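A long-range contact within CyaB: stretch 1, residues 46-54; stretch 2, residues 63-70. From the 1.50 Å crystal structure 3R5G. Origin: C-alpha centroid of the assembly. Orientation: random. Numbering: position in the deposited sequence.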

ATOM      1  N   ILE A  46      -8.553   8.166 -17.271  1.00 13.26           N
ATOM      2  CA  ILE A  46      -8.631   6.893 -17.985  1.00 14.02           C
ATOM      3  C   ILE A  46      -9.428   5.788 -17.259  1.00 13.06           C
ATOM      4  O   ILE A  46     -10.248   5.130 -17.870  1.00 12.73           O
ATOM      5  N   ALA A  47      -9.264   5.679 -15.934  1.00 13.76           N
ATOM      6  CA  ALA A  47     -10.052   4.723 -15.195  1.00 13.97           C
ATOM      7  C   ALA A  47     -11.536   5.054 -15.290  1.00 15.05           C
ATOM      8  O   ALA A  47     -12.320   4.142 -15.488  1.00 15.64           O
ATOM      9  N   LEU A  48     -11.910   6.363 -15.213  1.00 14.83           N
ATOM     10  CA  LEU A  48     -13.367   6.695 -15.366  1.00 16.05           C
ATOM     11  C   LEU A  48     -13.901   6.262 -16.755  1.00 13.24           C
ATOM     12  O   LEU A  48     -14.954   5.622 -16.844  1.00 16.48           O
ATOM     13  N   LYS A  49     -13.110   6.543 -17.804  1.00 12.84           N
ATOM     14  CA  LYS A  49     -13.504   6.228 -19.169  1.00 14.30           C
ATOM     15  C   LYS A  49     -13.813   4.705 -19.353  1.00 13.05           C
ATOM     16  O   LYS A  49     -14.739   4.263 -20.022  1.00 13.25           O
ATOM     17  N   TYR A  50     -12.977   3.872 -18.703  1.00 11.57           N
ATOM     18  CA  TYR A  50     -13.143   2.493 -18.793  1.00 11.49           C
ATOM     19  C   TYR A  50     -14.106   1.841 -17.804  1.00  9.98           C
ATOM     20  O   TYR A  50     -14.346   0.628 -17.877  1.00 13.22           O
ATOM     21  N   GLY A  51     -14.673   2.717 -16.990  1.00 11.29           N
ATOM     22  CA  GLY A  51     -15.764   2.191 -16.117  1.00 12.69           C
ATOM     23  C   GLY A  51     -15.180   1.646 -14.797  1.00 11.41           C
ATOM     24  O   GLY A  51     -15.892   0.944 -14.114  1.00 16.07           O
ATOM     25  N   GLY A  52     -13.956   1.996 -14.382  1.00 10.83           N
ATOM     26  CA  GLY A  52     -13.404   1.398 -13.162  1.00  9.87           C
ATOM     27  C   GLY A  52     -13.807   2.179 -11.930  1.00 11.98           C
ATOM     28  O   GLY A  52     -14.236   3.348 -12.025  1.00 15.97           O
ATOM     29  N   THR A  53     -13.698   1.534 -10.813  1.00 11.36           N
ATOM     30  CA  THR A  53     -13.891   2.202  -9.554  1.00 12.20           C
ATOM     31  C   THR A  53     -12.557   2.479  -8.953  1.00 12.96           C
ATOM     32  O   THR A  53     -11.768   1.578  -8.616  1.00 12.91           O
ATOM     33  N   ILE A  54     -12.233   3.740  -8.847  1.00 13.31           N
ATOM     34  CA  ILE A  54     -10.967   4.175  -8.289  1.00 14.46           C
ATOM     35  C   ILE A  54     -11.012   4.019  -6.803  1.00 17.06           C
ATOM     36  O   ILE A  54     -11.888   4.623  -6.108  1.00 18.83           O
ATOM     37  N   MET A  63      -4.883   2.051  -7.406  1.00 11.52           N
ATOM     38  CA  MET A  63      -5.653   0.850  -7.228  1.00 11.51           C
ATOM     39  C   MET A  63      -7.039   1.108  -7.819  1.00 11.73           C
ATOM     40  O   MET A  63      -7.659   2.137  -7.462  1.00 12.96           O
ATOM     41  N   VAL A  64      -7.490   0.271  -8.726  1.00 10.41           N
ATOM     42  CA  VAL A  64      -8.791   0.387  -9.410  1.00 11.39           C
ATOM     43  C   VAL A  64      -9.422  -0.966  -9.386  1.00 11.05           C
ATOM     44  O   VAL A  64      -8.687  -1.988  -9.493  1.00 12.36           O
ATOM     45  N   PHE A  65     -10.738  -1.069  -9.190  1.00  9.13           N
ATOM     46  CA  PHE A  65     -11.357  -2.351  -9.350  1.00  9.00           C
ATOM     47  C   PHE A  65     -12.577  -2.323 -10.234  1.00 11.21           C
ATOM     48  O   PHE A  65     -13.201  -1.232 -10.389  1.00 10.62           O
ATOM     49  N   PHE A  66     -12.911  -3.463 -10.781  1.00  9.70           N
ATOM     50  CA  PHE A  66     -14.076  -3.600 -11.674  1.00 10.80           C
ATOM     51  C   PHE A  66     -14.957  -4.726 -11.183  1.00 11.59           C
ATOM     52  O   PHE A  66     -14.486  -5.781 -10.760  1.00 12.09           O
ATOM     53  N   GLY A  67     -16.246  -4.514 -11.208  1.00  9.98           N
ATOM     54  CA  GLY A  67     -17.243  -5.524 -10.812  1.00 11.06           C
ATOM     55  C   GLY A  67     -18.096  -4.987  -9.640  1.00 11.86           C
ATOM     56  O   GLY A  67     -19.033  -5.696  -9.241  1.00 14.61           O
ATOM     57  N   ASP A  68     -17.744  -3.856  -9.094  1.00 11.21           N
ATOM     58  CA  ASP A  68     -18.532  -3.262  -8.008  1.00 13.26           C
ATOM     59  C   ASP A  68     -18.205  -1.775  -8.092  1.00 14.47           C
ATOM     60  O   ASP A  68     -17.053  -1.426  -8.313  1.00 13.06           O
ATOM     61  N   PRO A  69     -19.203  -0.846  -7.810  1.00 14.76           N
ATOM     62  CA  PRO A  69     -20.574  -1.167  -7.445  1.00 17.35           C
ATOM     63  C   PRO A  69     -21.451  -1.731  -8.528  1.00 18.85           C
ATOM     64  O   PRO A  69     -22.498  -2.356  -8.219  1.00 22.37           O
ATOM     65  N   SER A  70     -21.063  -1.574  -9.802  1.00 17.48           N
ATOM     66  CA  SER A  70     -21.802  -2.161 -10.881  1.00 17.12           C
ATOM     67  C   SER A  70     -20.880  -3.172 -11.562  1.00 18.78           C
ATOM     68  O   SER A  70     -19.678  -3.156 -11.339  1.00 16.14           O
TER

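The two stretches meet as antiparallel strand neighbours, with Thr53 paired to Phe65 and Ile54 to Val64. Together they bury 413 Å² of surface. Stretch 2 is followed here from its strand into the turn beyond.

Met63 is buried, and its CB points sideways. Its side chain is extended, with all three chi angles t, and comes nearest to stretch 1 at Met63 CB to Ile54 C, 6.3 Å. Its part in the contact is through the backbone, with Met63 O 3.9 Å from Ile54 C.

Val64 (chi1 t) lies on the same face of the sheet as Ile54. This face is turned to the helix that precedes the strand. Val64 CG2 packs against Ala47 CB at 4.2 Å, an apolar contact between strand and helix. Val64 CG1 lies 3.8 Å from Gly52 CA. The Ile54 side chain (chi1 m, chi2 t) comes nearest to stretch 2 at Met63 O, 4.1 Å from Ile54 CG2. The backbone adds a CA-H...O contact, Val64 CA to Thr53 O, at 3.3 Å.

Phe65 shares the other face with Thr53. Two backbone hydrogen bonds tie the pair: Thr53 N to Phe65 O at 2.8 Å and Phe65 N to Thr53 O at 2.9 Å. Both are nearly straight. The Phe65 ring (chi1 p, chi2 90°) comes nearer to stretch 1 than its CB direction suggests. Thr53 CG2 sits over one ring face in a CH-pi contact, 3.4 Å from Phe65 CZ.

Phe66 (chi1 m, chi2 -107°) starts sideways, but its ring reaches the turn after the helix. Gly52 CA lies over one face, 3.4 Å from Phe66 CE1, and makes a CH-pi contact. Tyr50 O approaches the ring edge, also 3.4 Å from Phe66 CE1. Tyr50 CB is 4.4 Å from that same CE1, while the rest of the tyrosine side chain leads away. A CB on Gly52 would clash with Val64 CG1 and Phe66 CZ, so the absence of a side chain permits this close fit. Gly51, at positive phi in a Schellman motif, also borders the ring.

Gly67 makes no contact with stretch 1. Asp68 contributes its backbone: Thr53 OG1 donates a hydrogen bond to Asp68 O at 2.7 Å. With chi1 m, Thr53 thus offers its methyl to Phe65 and its hydroxyl to the turn. The Asp68 carboxylate is hydrogen-bonded elsewhere in the structure.

Pro69 follows a cis peptide bond, and its CD lies 3.3 Å from Thr53 OG1. Ser70 (chi1 p) is out of contact.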

ATOM      1  CB  ILE A  46      -7.195   6.385 -18.323  1.00 11.95           C
ATOM      2  CG1 ILE A  46      -6.447   7.431 -19.135  1.00 14.20           C
ATOM      3  CG2 ILE A  46      -7.281   5.017 -19.074  1.00 12.31           C
ATOM      4  CD1 ILE A  46      -4.995   7.194 -19.435  1.00 13.18           C
ATOM      5  CB  ALA A  47      -9.626   4.706 -13.712  1.00 14.84           C
ATOM      6  CB  LEU A  48     -13.633   8.213 -15.137  1.00 14.51           C
ATOM      7  CG  LEU A  48     -15.093   8.768 -15.454  1.00 19.89           C
ATOM      8  CD1 LEU A  48     -16.263   8.317 -14.467  1.00 27.50           C
ATOM      9  CD2 LEU A  48     -15.075  10.341 -15.593  1.00 20.15           C
ATOM     10  CB  LYS A  49     -12.395   6.630 -20.127  1.00 17.92           C
ATOM     11  CG  LYS A  49     -12.614   6.063 -21.463  1.00 20.19           C
ATOM     12  CD  LYS A  49     -11.352   6.263 -22.313  1.00 32.99           C
ATOM     13  CE  LYS A  49     -11.512   7.411 -23.304  1.00 38.71           C
ATOM     14  NZ  LYS A  49     -10.208   8.091 -23.513  1.00 39.09           N
ATOM     15  CB  TYR A  50     -11.731   1.807 -18.634  1.00  9.74           C
ATOM     16  CG  TYR A  50     -10.976   1.833 -19.978  1.00  9.17           C
ATOM     17  CD1 TYR A  50     -11.173   0.806 -20.970  1.00  9.42           C
ATOM     18  CD2 TYR A  50     -10.118   2.943 -20.278  1.00 10.93           C
ATOM     19  CE1 TYR A  50     -10.514   0.940 -22.209  1.00  8.43           C
ATOM     20  CE2 TYR A  50      -9.503   3.048 -21.530  1.00  8.14           C
ATOM     21  CZ  TYR A  50      -9.682   1.996 -22.442  1.00 10.10           C
ATOM     22  OH  TYR A  50      -9.084   2.150 -23.674  1.00 11.38           O
ATOM     23  CB  THR A  53     -14.706   1.250  -8.592  1.00 12.23           C
ATOM     24  OG1 THR A  53     -15.994   0.854  -9.182  1.00 14.49           O
ATOM     25  CG2 THR A  53     -14.823   1.872  -7.143  1.00 13.66           C
ATOM     26  CB  ILE A  54     -10.551   5.601  -8.716  1.00 16.39           C
ATOM     27  CG1 ILE A  54     -10.574   5.666 -10.219  1.00 17.49           C
ATOM     28  CG2 ILE A  54      -9.209   5.892  -8.136  1.00 20.06           C
ATOM     29  CD1 ILE A  54     -10.562   7.122 -10.758  1.00 25.49           C
ATOM     30  CB  MET A  63      -5.757   0.634  -5.735  1.00 16.72           C
ATOM     31  CG  MET A  63      -6.465  -0.545  -5.379  1.00 20.65           C
ATOM     32  SD  MET A  63      -6.666  -0.649  -3.525  1.00 25.65           S
ATOM     33  CE  MET A  63      -7.823  -1.992  -3.533  1.00 29.08           C
ATOM     34  CB  VAL A  64      -8.621   0.880 -10.847  1.00 10.07           C
ATOM     35  CG1 VAL A  64      -9.995   0.975 -11.595  1.00 11.24           C
ATOM     36  CG2 VAL A  64      -7.774   2.195 -10.875  1.00 11.39           C
ATOM     37  CB  PHE A  65     -11.601  -3.034  -8.005  1.00 10.86           C
ATOM     38  CG  PHE A  65     -12.489  -2.223  -7.068  1.00 11.50           C
ATOM     39  CD1 PHE A  65     -13.870  -2.387  -7.083  1.00 13.18           C
ATOM     40  CD2 PHE A  65     -11.910  -1.424  -6.145  1.00 11.92           C
ATOM     41  CE1 PHE A  65     -14.681  -1.680  -6.080  1.00 12.58           C
ATOM     42  CE2 PHE A  65     -12.678  -0.700  -5.143  1.00 14.70           C
ATOM     43  CZ  PHE A  65     -14.078  -0.820  -5.167  1.00 15.09           C
ATOM     44  CB  PHE A  66     -13.604  -3.930 -13.101  1.00 10.93           C
ATOM     45  CG  PHE A  66     -12.900  -2.818 -13.771  1.00 10.22           C
ATOM     46  CD1 PHE A  66     -13.514  -2.076 -14.814  1.00 11.40           C
ATOM     47  CD2 PHE A  66     -11.561  -2.500 -13.423  1.00 11.88           C
ATOM     48  CE1 PHE A  66     -12.717  -1.023 -15.431  1.00 11.28           C
ATOM     49  CE2 PHE A  66     -10.838  -1.462 -14.005  1.00  9.56           C
ATOM     50  CZ  PHE A  66     -11.390  -0.740 -14.988  1.00 10.41           C
ATOM     51  CB  ASP A  68     -18.149  -3.851  -6.627  1.00 14.73           C
ATOM     52  CG  ASP A  68     -18.845  -3.081  -5.506  1.00 15.04           C
ATOM     53  OD1 ASP A  68     -19.871  -3.594  -5.090  1.00 19.32           O
ATOM     54  OD2 ASP A  68     -18.366  -2.048  -5.041  1.00 16.65           O
ATOM     55  CB  PRO A  69     -21.123   0.263  -7.050  1.00 15.70           C
ATOM     56  CG  PRO A  69     -19.989   1.032  -6.500  1.00 16.59           C
ATOM     57  CD  PRO A  69     -18.842   0.508  -7.490  1.00 14.44           C
ATOM     58  CB  SER A  70     -22.271  -1.115 -11.897  1.00 18.07           C
ATOM     59  OG  SER A  70     -21.123  -0.517 -12.524  1.00 22.15           O
TER